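Side-chain contacts in phosphoglycerate kinase (Coxiella burnetii, PDB 4NG4), which catalyses the transfer of a phosphoryl group between ATP and 3-phosphoglycerate, a step of glycolysis, and acts as a monomer: residues 52-57 with 174-179; 145-150 with 163-168; 214-219 with 254-259; 272-277 with 283-288; 336-341 with 364-369. All coordinates share one frame; numbering follows the deposited sequence.

From the N terminus, interaction 1 closes the longest loop, bringing helix 46-60 to the start of helix 176-190. Interaction 2 falls within that loop and packs helix 160-168 on strand 146-149; the two meet through Asp150, which bonds to Thr54 and Leu177. Both belong to the N-terminal domain with its six-stranded parallel sheet. The remaining three follow in series, without nesting or crossing, in the nucleotide-binding C-terminal domain. Interaction 3 joins helices 209-216 and 250-263, interaction 4 is a local hairpin, and interaction 5 sets helix 336-347 against the end of helix 357-365. Interactions 4 and 5 approach to about 7 Å between nearest atoms, near the magnesium ion.

Interaction 1 of 5, residues 52-57 with 174-179; sequences LPTIQK and AGPLLI
Thr54 and Pro176 meet where the hydroxyl oxygen of one faces the ring carbons of the other: Thr54 OG1 lies 3.2 Å from Pro176 CG and 3.4 Å from Pro176 CD. The same oxygen has Leu177 CD1 at 3.6 Å, since the leucine side chain reaches back toward helix 46-60. At the margin Lys57 runs past the proline in the opposite direction, and a bend at chi3 (63°) leaves its NZ 4.1 Å from Pro176 CG. A chi1 of -68° places Thr54 OG1 beside its own backbone N, where it meets both Pro176 and Asp150.

The surroundings explain the choice of threonine. Asp150 hydrogen-bonds Thr54 OG1 through OD2 and the backbone N of Leu177 through OD1. One carboxylate thereby joins both segments. Gly175 occupies the N-cap position, and proline suits the first turn because its nitrogen has no hydrogen to satisfy. This is packing between two helices of the N-terminal domain, at the foot of the long helix that leads toward the C-terminal domain in the phosphoglycerate kinase fold.

Interaction 2 of 5, residues 145-150 with 163-168; sequences DIFVMD and AGVAAY
Strand 146-149 and helix 160-168 come nearest at Phe147 and Ala166, whose CA atoms are 6.5 Å apart, a close approach in which Phe147 contributes the largest buried surface. Its CG is anti to the backbone N (chi1 178°), and the side chains of Phe147 and Val165 cross at about a right angle. Val165 CG1 stands over one face of the Phe147 ring, 3.7 Å from the centroid and 21° off the normal, in a CH-pi contact whose nearest ring atom is Phe147 CZ at 3.5 Å. Ala166 comes in obliquely, with its CB 3.7 Å from Phe147 CD2; the small methyl lets the helix backbone lie close to the strand. On the other ring face the backbone N of Met149 lies 4.1 Å above the plane, toward the rim.

Beyond the pair, Met28 and Arg30 of strand 26-31 also touch the phenylalanine, Met140 of helix 134-142 meets Val165, and Ile396 of the C-terminal helix 392-401 reaches Ala166. A large aromatic thus suits a buried and largely apolar site. The contact belongs to the beta-alpha-beta crossover formed by strand 146-149, helix 160-168 and strand 171-174, the repeating connection of the Rossmann-like N-terminal domain.

Interaction 3 of 5, residues 214-219 with 254-259; sequences NLLDKV and QQFWEK
Leu216 pushes between Phe256 and Lys259 and carries most of the surface buried here, in a helix-helix packing contact of the Rossmann-like C-terminal domain. Helix 209-216, which links the parallel strands 196-202 and 221-226, packs here against the flank of helix 250-263. The side chains of Leu216 and Phe256 come from opposite directions. Leu216 CD1 lies 3.4 Å from Phe256 CZ, meeting the ring obliquely, and stays within 3.9 Å of Phe256 CE1. The other methyl, Leu216 CD2, turns to the aliphatic root of the lysine and lies 3.8 Å from Lys259 CB. A branched leucine suits the place because its two methyls serve two partners at once. Its CG is anti to the backbone N (chi1 -164°), which holds the fork out toward the neighbouring helix.

Phenylalanine suits position 256 because its length brings the end of the ring to Leu216, although the side chain does not set out toward it. Lysine works at the margin because its CB belongs to the apolar patch while the bent chain carries NZ past Leu216 toward Glu213, a long and weak ionic partner. Ala260 and Lys263 also touch Leu216, and Leu267 packs on Phe256. Behind the contact, Leu215 packs on Ala198 and Val200 of the sheet, and Leu215 O accepts from both Val219 N, at 2.8 Å, and Lys218 N.

Interaction 4 of 5, residues 272-277 with 283-288; sequences DVIVAD and AKATVK
Val275 O receives Thr286 N at 2.9 Å, the shortest of four backbone bonds between the strands, and Ala285 CA adds a CA-H...O contact to the same oxygen at 3.5 Å. Val275 N returns the exchange to Thr286 O at 3.0 Å. Val273 and Lys288 form the second antiparallel hydrogen-bonded pair. Between them Ile274 and Val287 make the non-hydrogen-bonded pair, with CA atoms 4.5 Å apart. Strand 272-276 is the middle one of a three-stranded antiparallel sheet, and on its other edge Ile274 bonds through its backbone to Phe300 of strand 298-300.

Side chains alternate between the faces of this beta hairpin. On the Ile274 side, CD1 of that residue reaches over the neighbouring segment, 3.4 Å from Ala285 CB and 3.8 Å from Val287 CG2; beta-branched residues suit such extended chain. On the Val275 side, the methylenes of Lys288 cross the valine at about a right angle, with Lys288 CD 3.9 Å from Val275 CG2. The lysine chain is extended beyond CG and takes NZ outward to a salt bridge with Glu297 and a hydrogen bond to Ala292 O. Asp272 instead turns its carboxylate to Thr306 and the backbone N of Asn305, near the start of helix 304-316.

The strands are therefore joined by reciprocal backbone bonds that do not depend on side-chain identity, while the charged ends tie the hairpin to its surroundings.

Interaction 5 of 5, residues 336-341 with 364-369; sequences QGTRAL and DKFNLT. With MG (magnesium ion), chain D.
Arg339 lies across one face of the Phe366 ring, its aliphatic root squarely above the centre: Arg339 CB is 4.0 Å from the centroid and 7° off the ring normal, a CH-pi contact. Further out the two groups turn away from parallel. The chain bends at chi3 (-34°), and the guanidinium plane stands 60° from that of the ring. Arg339 NH1 is 3.4 Å from Phe366 CD1, while Phe366 CE1 lies over one guanidinium face, toward its rim. Arginine suits this place because its methylenes can cover the aromatic face while the tilted guanidinium also packs against the CD1-CE1 side of the ring. Lys365 CB lies over the opposite ring face.

Thr338 meets the same phenylalanine at about a right angle, with its CG2 4.1 Å from Phe366 CE2. Its two branches divide the work: CG2 packs, and OG1, set beside the backbone N, binds the magnesium ion at 2.4 Å. Asp301 and Phe334 also belong to the metal site, and Asp301 accepts a hydrogen bond from Gly337 N.

Phe366 follows helix 357-365, whose end is closed by a Schellman motif with Asn367 at positive phi. Leu368 then reaches Ala342 and Gln343 on helix 336-347. That helix precedes strand 351-354 of the parallel sheet, and its Leu341 packs on Tyr310 and Met314 of helix 304-316.

Interaction 1 of 5, residues 52-57 with 174-179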
# COMPACT_ATOMS: atom_id res chain seq x y z
N LEU A 52 -10.00 -3.67 14.98
CA LEU A 52 -10.62 -3.92 16.28
C LEU A 52 -9.91 -3.22 17.46
O LEU A 52 -10.54 -2.48 18.20
CB LEU A 52 -10.73 -5.42 16.55
CG LEU A 52 -11.81 -5.77 17.55
CD1 LEU A 52 -13.17 -5.60 16.87
CD2 LEU A 52 -11.62 -7.18 18.09
N PRO A 53 -8.60 -3.44 17.63
CA PRO A 53 -7.92 -2.91 18.83
C PRO A 53 -8.11 -1.41 19.07
O PRO A 53 -8.24 -0.99 20.22
CB PRO A 53 -6.44 -3.23 18.57
CG PRO A 53 -6.44 -4.32 17.54
CD PRO A 53 -7.64 -4.05 16.69
N THR A 54 -8.11 -0.62 17.99
CA THR A 54 -8.35 0.82 18.07
C THR A 54 -9.70 1.10 18.71
O THR A 54 -9.84 2.02 19.51
CB THR A 54 -8.32 1.49 16.68
OG1 THR A 54 -6.99 1.46 16.14
CG2 THR A 54 -8.79 2.94 16.76
N ILE A 55 -10.68 0.27 18.36
CA ILE A 55 -12.02 0.38 18.92
C ILE A 55 -12.07 -0.19 20.35
O ILE A 55 -12.85 0.29 21.19
CB ILE A 55 -13.05 -0.32 18.00
CG1 ILE A 55 -13.01 0.29 16.58
CG2 ILE A 55 -14.45 -0.18 18.57
CD1 ILE A 55 -13.75 -0.49 15.53
N GLN A 56 -11.24 -1.19 20.64
CA GLN A 56 -11.18 -1.76 21.99
C GLN A 56 -10.52 -0.79 22.98
O GLN A 56 -10.95 -0.70 24.13
CB GLN A 56 -10.44 -3.10 21.99
CG GLN A 56 -11.03 -4.16 21.07
CD GLN A 56 -10.47 -5.56 21.38
OE1 GLN A 56 -10.93 -6.23 22.30
NE2 GLN A 56 -9.49 -6.00 20.60
N LYS A 57 -9.49 -0.09 22.54
CA LYS A 57 -8.76 0.86 23.39
C LYS A 57 -9.62 2.09 23.70
O LYS A 57 -9.52 2.66 24.80
CB LYS A 57 -7.43 1.27 22.74
CG LYS A 57 -6.49 2.06 23.66
CD LYS A 57 -5.01 1.96 23.23
CE LYS A 57 -4.76 2.56 21.84
NZ LYS A 57 -3.32 2.58 21.47
N ALA A 174 -3.94 10.81 14.86
CA ALA A 174 -3.89 9.53 14.16
C ALA A 174 -4.08 8.38 15.15
O ALA A 174 -3.65 8.47 16.31
CB ALA A 174 -2.57 9.39 13.42
N GLY A 175 -4.71 7.30 14.69
CA GLY A 175 -4.87 6.09 15.48
C GLY A 175 -3.64 5.21 15.36
O GLY A 175 -2.74 5.52 14.58
N PRO A 176 -3.59 4.10 16.12
CA PRO A 176 -2.43 3.19 16.12
C PRO A 176 -2.15 2.43 14.81
O PRO A 176 -1.00 2.09 14.54
CB PRO A 176 -2.73 2.22 17.27
CG PRO A 176 -4.18 2.27 17.45
CD PRO A 176 -4.62 3.66 17.08
N LEU A 177 -3.16 2.16 13.98
CA LEU A 177 -2.90 1.47 12.71
C LEU A 177 -2.13 2.37 11.75
O LEU A 177 -1.11 1.95 11.20
CB LEU A 177 -4.20 0.98 12.07
CG LEU A 177 -4.61 -0.43 12.50
CD1 LEU A 177 -4.77 -0.51 14.02
CD2 LEU A 177 -5.90 -0.82 11.80
N LEU A 178 -2.61 3.59 11.56
CA LEU A 178 -1.93 4.58 10.74
C LEU A 178 -0.55 4.80 11.34
O LEU A 178 0.41 5.04 10.60
CB LEU A 178 -2.75 5.88 10.67
CG LEU A 178 -2.36 6.98 9.68
CD1 LEU A 178 -3.57 7.80 9.34
CD2 LEU A 178 -1.24 7.87 10.25
N ILE A 179 -0.45 4.62 12.67
CA ILE A 179 0.83 4.68 13.36
C ILE A 179 1.75 3.51 12.98
O ILE A 179 2.91 3.73 12.67
CB ILE A 179 0.69 4.73 14.90
CG1 ILE A 179 0.12 6.07 15.34
CG2 ILE A 179 2.03 4.52 15.56
CD1 ILE A 179 -0.30 6.11 16.80

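Interaction 2 of 5, residues 145-150 with 163-168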
# COMPACT_ATOMS: atom_id res chain seq x y z
N ASP A 145 -15.76 15.65 19.78
CA ASP A 145 -14.70 16.35 20.50
C ASP A 145 -13.36 16.06 19.84
O ASP A 145 -12.58 16.97 19.58
CB ASP A 145 -14.63 15.88 21.95
CG ASP A 145 -15.87 16.23 22.74
OD1 ASP A 145 -16.12 17.44 22.92
OD2 ASP A 145 -16.57 15.30 23.19
N ILE A 146 -13.10 14.77 19.57
CA ILE A 146 -11.84 14.33 18.98
C ILE A 146 -12.07 13.51 17.72
O ILE A 146 -12.98 12.67 17.67
CB ILE A 146 -11.02 13.46 19.96
CG1 ILE A 146 -10.73 14.22 21.26
CG2 ILE A 146 -9.70 13.03 19.32
CD1 ILE A 146 -10.12 13.36 22.32
N PHE A 147 -11.25 13.76 16.70
CA PHE A 147 -11.24 12.95 15.48
C PHE A 147 -9.96 12.13 15.40
O PHE A 147 -8.87 12.68 15.58
CB PHE A 147 -11.35 13.83 14.24
CG PHE A 147 -11.29 13.06 12.94
CD1 PHE A 147 -12.23 12.08 12.66
CD2 PHE A 147 -10.30 13.32 12.00
CE1 PHE A 147 -12.19 11.38 11.48
CE2 PHE A 147 -10.25 12.62 10.82
CZ PHE A 147 -11.20 11.64 10.55
N VAL A 148 -10.10 10.84 15.13
CA VAL A 148 -8.97 9.93 15.02
C VAL A 148 -8.92 9.35 13.60
O VAL A 148 -9.75 8.50 13.25
CB VAL A 148 -9.07 8.79 16.04
CG1 VAL A 148 -7.83 7.94 16.00
CG2 VAL A 148 -9.26 9.35 17.41
N MET A 149 -7.97 9.82 12.79
CA MET A 149 -7.73 9.25 11.47
C MET A 149 -6.91 7.99 11.62
O MET A 149 -5.69 8.06 11.81
CB MET A 149 -7.01 10.24 10.54
CG MET A 149 -6.72 9.71 9.11
SD MET A 149 -8.11 8.83 8.37
CE MET A 149 -7.75 8.99 6.63
N ASP A 150 -7.57 6.85 11.52
CA ASP A 150 -6.94 5.55 11.66
C ASP A 150 -7.09 4.75 10.36
O ASP A 150 -7.25 3.54 10.42
CB ASP A 150 -7.62 4.82 12.82
CG ASP A 150 -6.86 3.60 13.28
OD1 ASP A 150 -5.61 3.67 13.42
OD2 ASP A 150 -7.52 2.56 13.52
N ALA A 163 -10.03 14.06 5.32
CA ALA A 163 -9.25 15.28 5.25
C ALA A 163 -10.00 16.49 5.82
O ALA A 163 -9.52 17.15 6.74
CB ALA A 163 -8.87 15.54 3.81
N GLY A 164 -11.16 16.79 5.25
CA GLY A 164 -11.94 17.96 5.64
C GLY A 164 -12.30 17.97 7.11
O GLY A 164 -12.11 18.99 7.78
N VAL A 165 -12.82 16.86 7.62
CA VAL A 165 -13.23 16.77 9.01
C VAL A 165 -12.07 17.08 9.95
O VAL A 165 -12.25 17.84 10.92
CB VAL A 165 -13.86 15.40 9.37
CG1 VAL A 165 -12.92 14.26 9.10
CG2 VAL A 165 -14.29 15.40 10.82
N ALA A 166 -10.89 16.54 9.65
CA ALA A 166 -9.69 16.78 10.46
C ALA A 166 -9.24 18.24 10.40
O ALA A 166 -8.63 18.74 11.36
CB ALA A 166 -8.54 15.87 10.03
N ALA A 167 -9.54 18.92 9.30
CA ALA A 167 -9.20 20.33 9.16
C ALA A 167 -9.94 21.20 10.19
O ALA A 167 -9.37 22.17 10.69
CB ALA A 167 -9.50 20.82 7.75
N TYR A 168 -11.19 20.82 10.50
CA TYR A 168 -12.07 21.64 11.37
C TYR A 168 -12.52 20.99 12.70
O TYR A 168 -13.41 21.51 13.36
CB TYR A 168 -13.33 22.04 10.57
CG TYR A 168 -13.06 22.74 9.26
CD1 TYR A 168 -12.66 24.07 9.23
CD2 TYR A 168 -13.20 22.06 8.05
CE1 TYR A 168 -12.40 24.73 8.03
CE2 TYR A 168 -12.94 22.71 6.83
CZ TYR A 168 -12.54 24.05 6.84
OH TYR A 168 -12.29 24.71 5.65

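Interaction 3 of 5, residues 214-219 with 254-259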
# COMPACT_ATOMS: atom_id res chain seq x y z
N ASN A 214 12.09 9.02 -5.95
CA ASN A 214 12.19 9.29 -4.52
C ASN A 214 13.17 8.32 -3.86
O ASN A 214 13.96 8.72 -3.03
CB ASN A 214 10.80 9.20 -3.86
CG ASN A 214 10.78 9.74 -2.41
OD1 ASN A 214 11.16 10.88 -2.14
ND2 ASN A 214 10.30 8.93 -1.49
N LEU A 215 13.10 7.05 -4.25
CA LEU A 215 13.98 6.02 -3.67
C LEU A 215 15.45 6.21 -4.08
O LEU A 215 16.36 5.87 -3.34
CB LEU A 215 13.49 4.60 -4.03
CG LEU A 215 12.09 4.23 -3.53
CD1 LEU A 215 11.61 2.90 -4.13
CD2 LEU A 215 12.04 4.20 -2.00
N LEU A 216 15.67 6.78 -5.26
CA LEU A 216 17.02 7.02 -5.74
C LEU A 216 17.79 7.88 -4.78
O LEU A 216 18.96 7.64 -4.56
CB LEU A 216 16.98 7.71 -7.09
CG LEU A 216 18.31 7.67 -7.84
CD1 LEU A 216 18.49 6.29 -8.48
CD2 LEU A 216 18.32 8.76 -8.89
N ASP A 217 17.14 8.87 -4.18
CA ASP A 217 17.82 9.75 -3.23
C ASP A 217 18.08 9.11 -1.89
O ASP A 217 18.62 9.74 -0.98
CB ASP A 217 16.98 11.00 -2.98
CG ASP A 217 16.55 11.65 -4.26
OD1 ASP A 217 17.41 11.83 -5.16
OD2 ASP A 217 15.34 11.96 -4.37
N LYS A 218 17.67 7.85 -1.75
CA LYS A 218 17.62 7.20 -0.45
C LYS A 218 18.35 5.87 -0.39
O LYS A 218 18.91 5.54 0.64
CB LYS A 218 16.15 7.03 -0.04
CG LYS A 218 15.57 8.33 0.52
CD LYS A 218 14.05 8.44 0.40
CE LYS A 218 13.61 9.89 0.67
NZ LYS A 218 12.12 10.10 0.64
N VAL A 219 18.34 5.10 -1.48
CA VAL A 219 18.83 3.72 -1.48
C VAL A 219 20.32 3.63 -1.77
O VAL A 219 20.93 4.58 -2.24
CB VAL A 219 18.08 2.86 -2.51
CG1 VAL A 219 16.59 2.99 -2.30
CG2 VAL A 219 18.47 3.24 -3.94
N GLN A 254 16.63 5.87 -19.52
CA GLN A 254 18.04 6.11 -19.80
C GLN A 254 18.58 7.18 -18.90
O GLN A 254 19.65 7.04 -18.33
CB GLN A 254 18.24 6.51 -21.27
CG GLN A 254 19.69 6.34 -21.76
CD GLN A 254 20.05 7.26 -22.91
OE1 GLN A 254 19.22 8.02 -23.43
NE2 GLN A 254 21.31 7.21 -23.31
N GLN A 255 17.82 8.26 -18.77
CA GLN A 255 18.22 9.36 -17.91
C GLN A 255 18.22 8.95 -16.44
O GLN A 255 19.03 9.44 -15.66
CB GLN A 255 17.28 10.53 -18.10
CG GLN A 255 17.75 11.81 -17.45
CD GLN A 255 16.62 12.77 -17.28
OE1 GLN A 255 15.79 12.63 -16.36
NE2 GLN A 255 16.55 13.76 -18.16
N PHE A 256 17.29 8.09 -16.06
CA PHE A 256 17.27 7.59 -14.69
C PHE A 256 18.51 6.73 -14.41
O PHE A 256 19.10 6.82 -13.33
CB PHE A 256 16.00 6.80 -14.40
CG PHE A 256 15.92 6.31 -13.00
CD1 PHE A 256 16.53 5.12 -12.64
CD2 PHE A 256 15.29 7.04 -12.03
CE1 PHE A 256 16.48 4.67 -11.34
CE2 PHE A 256 15.25 6.61 -10.73
CZ PHE A 256 15.85 5.42 -10.38
N TRP A 257 18.89 5.91 -15.38
CA TRP A 257 20.11 5.09 -15.29
C TRP A 257 21.31 5.99 -15.01
O TRP A 257 22.15 5.66 -14.18
CB TRP A 257 20.37 4.26 -16.57
CG TRP A 257 21.49 3.25 -16.34
CD1 TRP A 257 21.38 1.99 -15.82
CD2 TRP A 257 22.88 3.46 -16.58
NE1 TRP A 257 22.61 1.40 -15.73
CE2 TRP A 257 23.55 2.28 -16.19
CE3 TRP A 257 23.62 4.52 -17.09
CZ2 TRP A 257 24.93 2.13 -16.31
CZ3 TRP A 257 24.99 4.38 -17.20
CH2 TRP A 257 25.63 3.19 -16.82
N GLU A 258 21.38 7.11 -15.72
CA GLU A 258 22.51 8.03 -15.59
C GLU A 258 22.52 8.73 -14.23
O GLU A 258 23.56 8.80 -13.58
CB GLU A 258 22.49 9.05 -16.72
CG GLU A 258 22.77 8.42 -18.08
CD GLU A 258 22.66 9.39 -19.25
OE1 GLU A 258 22.39 10.61 -19.01
OE2 GLU A 258 22.84 8.94 -20.41
N LYS A 259 21.37 9.22 -13.79
CA LYS A 259 21.22 9.79 -12.45
C LYS A 259 21.74 8.83 -11.40
O LYS A 259 22.39 9.24 -10.44
CB LYS A 259 19.75 10.07 -12.15
CG LYS A 259 19.20 11.43 -12.62
CD LYS A 259 17.72 11.28 -13.02
CE LYS A 259 16.83 12.41 -12.57
NZ LYS A 259 15.43 11.92 -12.47

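Interaction 4 of 5, residues 272-277 with 283-288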
# COMPACT_ATOMS: atom_id res chain seq x y z
N ASP A 272 21.00 -12.42 -17.25
CA ASP A 272 20.36 -13.59 -17.87
C ASP A 272 18.85 -13.63 -17.58
O ASP A 272 18.41 -13.16 -16.54
CB ASP A 272 21.07 -14.90 -17.45
CG ASP A 272 21.11 -15.13 -15.93
OD1 ASP A 272 20.61 -14.29 -15.14
OD2 ASP A 272 21.66 -16.17 -15.52
N VAL A 273 18.08 -14.20 -18.52
CA VAL A 273 16.61 -14.21 -18.47
C VAL A 273 16.05 -15.53 -18.98
O VAL A 273 16.75 -16.28 -19.66
CB VAL A 273 16.00 -13.09 -19.36
CG1 VAL A 273 16.28 -11.71 -18.79
CG2 VAL A 273 16.53 -13.19 -20.78
N ILE A 274 14.79 -15.84 -18.67
CA ILE A 274 14.18 -17.00 -19.30
C ILE A 274 13.10 -16.58 -20.28
O ILE A 274 12.19 -15.83 -19.94
CB ILE A 274 13.62 -18.02 -18.30
CG1 ILE A 274 13.13 -19.27 -19.04
CG2 ILE A 274 12.48 -17.45 -17.54
CD1 ILE A 274 13.37 -20.57 -18.26
N VAL A 275 13.22 -17.09 -21.50
CA VAL A 275 12.40 -16.66 -22.61
C VAL A 275 11.63 -17.83 -23.18
O VAL A 275 12.02 -18.98 -23.04
CB VAL A 275 13.26 -16.01 -23.74
CG1 VAL A 275 14.18 -14.95 -23.19
CG2 VAL A 275 14.09 -17.04 -24.49
N ALA A 276 10.51 -17.51 -23.82
CA ALA A 276 9.69 -18.47 -24.53
C ALA A 276 9.03 -17.69 -25.66
O ALA A 276 9.05 -16.46 -25.65
CB ALA A 276 8.65 -19.06 -23.61
N ASP A 277 8.47 -18.41 -26.62
CA ASP A 277 7.81 -17.76 -27.75
C ASP A 277 6.28 -17.72 -27.62
O ASP A 277 5.58 -17.33 -28.56
CB ASP A 277 8.27 -18.39 -29.08
CG ASP A 277 7.58 -19.70 -29.39
OD1 ASP A 277 7.07 -20.36 -28.45
OD2 ASP A 277 7.56 -20.07 -30.60
N ALA A 283 5.00 -24.20 -23.23
CA ALA A 283 6.02 -23.92 -24.26
C ALA A 283 7.45 -24.09 -23.74
O ALA A 283 7.67 -24.13 -22.53
CB ALA A 283 5.84 -22.52 -24.77
N LYS A 284 8.41 -24.18 -24.66
CA LYS A 284 9.84 -24.24 -24.30
C LYS A 284 10.34 -23.01 -23.54
O LYS A 284 10.46 -21.93 -24.12
CB LYS A 284 10.70 -24.37 -25.56
CG LYS A 284 10.76 -25.76 -26.14
CD LYS A 284 12.04 -26.50 -25.73
CE LYS A 284 12.16 -27.86 -26.45
NZ LYS A 284 12.72 -27.77 -27.83
N ALA A 285 10.66 -23.17 -22.25
CA ALA A 285 11.33 -22.10 -21.50
C ALA A 285 12.82 -22.31 -21.72
O ALA A 285 13.31 -23.44 -21.59
CB ALA A 285 10.98 -22.15 -20.02
N THR A 286 13.53 -21.23 -22.06
CA THR A 286 14.96 -21.29 -22.38
C THR A 286 15.76 -20.22 -21.65
O THR A 286 15.47 -19.04 -21.78
CB THR A 286 15.19 -21.09 -23.86
OG1 THR A 286 14.41 -22.04 -24.59
CG2 THR A 286 16.68 -21.24 -24.21
N VAL A 287 16.78 -20.64 -20.90
CA VAL A 287 17.63 -19.70 -20.17
C VAL A 287 18.72 -19.18 -21.10
O VAL A 287 19.39 -19.94 -21.79
CB VAL A 287 18.25 -20.34 -18.91
CG1 VAL A 287 19.13 -19.32 -18.18
CG2 VAL A 287 17.14 -20.85 -17.99
N LYS A 288 18.88 -17.86 -21.11
CA LYS A 288 19.62 -17.15 -22.13
C LYS A 288 20.40 -16.00 -21.53
O LYS A 288 20.02 -15.43 -20.50
CB LYS A 288 18.66 -16.54 -23.17
CG LYS A 288 18.15 -17.51 -24.22
CD LYS A 288 17.81 -16.80 -25.54
CE LYS A 288 17.41 -17.80 -26.60
NZ LYS A 288 17.50 -17.25 -27.98

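Interaction 5 of 5, residues 336-341 with 364-369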
# COMPACT_ATOMS: atom_id res chain seq x y z
N GLN A 336 10.45 -18.95 -10.93
CA GLN A 336 11.65 -19.28 -10.16
C GLN A 336 12.33 -17.99 -9.70
O GLN A 336 12.77 -17.91 -8.56
CB GLN A 336 12.60 -20.22 -10.95
CG GLN A 336 13.53 -21.13 -10.06
CD GLN A 336 13.81 -22.54 -10.66
OE1 GLN A 336 13.13 -22.99 -11.60
NE2 GLN A 336 14.81 -23.25 -10.10
N GLY A 337 12.37 -16.99 -10.56
CA GLY A 337 12.99 -15.70 -10.20
C GLY A 337 12.37 -14.99 -8.99
O GLY A 337 13.09 -14.50 -8.11
N THR A 338 11.04 -14.96 -8.96
CA THR A 338 10.31 -14.20 -7.95
C THR A 338 10.29 -14.95 -6.63
O THR A 338 10.39 -14.34 -5.58
CB THR A 338 8.91 -13.85 -8.43
OG1 THR A 338 9.02 -13.15 -9.67
CG2 THR A 338 8.16 -12.98 -7.42
N ARG A 339 10.17 -16.27 -6.67
CA ARG A 339 10.32 -17.08 -5.45
C ARG A 339 11.72 -16.90 -4.85
O ARG A 339 11.86 -16.52 -3.70
CB ARG A 339 10.09 -18.56 -5.75
CG ARG A 339 9.86 -19.42 -4.50
CD ARG A 339 10.12 -20.89 -4.78
NE ARG A 339 9.72 -21.23 -6.15
CZ ARG A 339 8.50 -21.61 -6.53
NH1 ARG A 339 7.52 -21.75 -5.63
NH2 ARG A 339 8.28 -21.87 -7.81
N ALA A 340 12.74 -17.16 -5.67
CA ALA A 340 14.13 -16.99 -5.25
C ALA A 340 14.29 -15.71 -4.49
O ALA A 340 14.85 -15.69 -3.41
CB ALA A 340 15.04 -16.99 -6.46
N LEU A 341 13.78 -14.63 -5.07
CA LEU A 341 13.86 -13.31 -4.47
C LEU A 341 13.11 -13.30 -3.15
O LEU A 341 13.64 -12.88 -2.12
CB LEU A 341 13.30 -12.25 -5.41
CG LEU A 341 13.26 -10.81 -4.88
CD1 LEU A 341 14.67 -10.21 -4.82
CD2 LEU A 341 12.33 -9.95 -5.73
N ASP A 364 1.74 -14.84 -1.08
CA ASP A 364 0.71 -15.80 -0.72
C ASP A 364 0.97 -17.14 -1.42
O ASP A 364 0.92 -18.18 -0.77
CB ASP A 364 -0.67 -15.24 -1.08
CG ASP A 364 -1.80 -16.06 -0.54
OD1 ASP A 364 -1.57 -17.05 0.21
OD2 ASP A 364 -2.94 -15.70 -0.87
N LYS A 365 1.27 -17.12 -2.71
CA LYS A 365 1.46 -18.35 -3.49
C LYS A 365 2.60 -19.20 -3.00
O LYS A 365 2.52 -20.43 -3.01
CB LYS A 365 1.71 -18.03 -4.96
CG LYS A 365 1.85 -19.27 -5.85
CD LYS A 365 1.82 -18.91 -7.32
CE LYS A 365 1.46 -20.09 -8.17
NZ LYS A 365 1.58 -19.73 -9.60
N PHE A 366 3.67 -18.55 -2.58
CA PHE A 366 4.86 -19.23 -2.07
C PHE A 366 4.78 -19.45 -0.55
O PHE A 366 5.73 -19.94 0.06
CB PHE A 366 6.11 -18.40 -2.41
CG PHE A 366 6.19 -17.96 -3.86
CD1 PHE A 366 5.95 -18.85 -4.90
CD2 PHE A 366 6.54 -16.65 -4.17
CE1 PHE A 366 6.03 -18.45 -6.22
CE2 PHE A 366 6.65 -16.23 -5.50
CZ PHE A 366 6.39 -17.14 -6.52
N ASN A 367 3.63 -19.10 0.04
CA ASN A 367 3.42 -19.11 1.50
C ASN A 367 4.61 -18.56 2.28
O ASN A 367 5.18 -19.24 3.13
CB ASN A 367 3.02 -20.50 2.01
CG ASN A 367 1.61 -20.89 1.57
OD1 ASN A 367 1.29 -22.08 1.44
ND2 ASN A 367 0.75 -19.90 1.34
N LEU A 368 4.98 -17.31 1.97
CA LEU A 368 6.05 -16.60 2.66
C LEU A 368 5.60 -15.30 3.35
O LEU A 368 6.44 -14.59 3.92
CB LEU A 368 7.17 -16.30 1.67
CG LEU A 368 8.03 -17.50 1.29
CD1 LEU A 368 8.90 -17.15 0.11
CD2 LEU A 368 8.88 -17.95 2.47
N THR A 369 4.30 -15.01 3.33
CA THR A 369 3.76 -13.75 3.84
C THR A 369 4.18 -13.37 5.28
O THR A 369 4.63 -12.25 5.53
CB THR A 369 2.22 -13.74 3.74
OG1 THR A 369 1.83 -13.76 2.37
CG2 THR A 369 1.64 -12.50 4.39
MG MG D . 9.26 -14.78 -11.39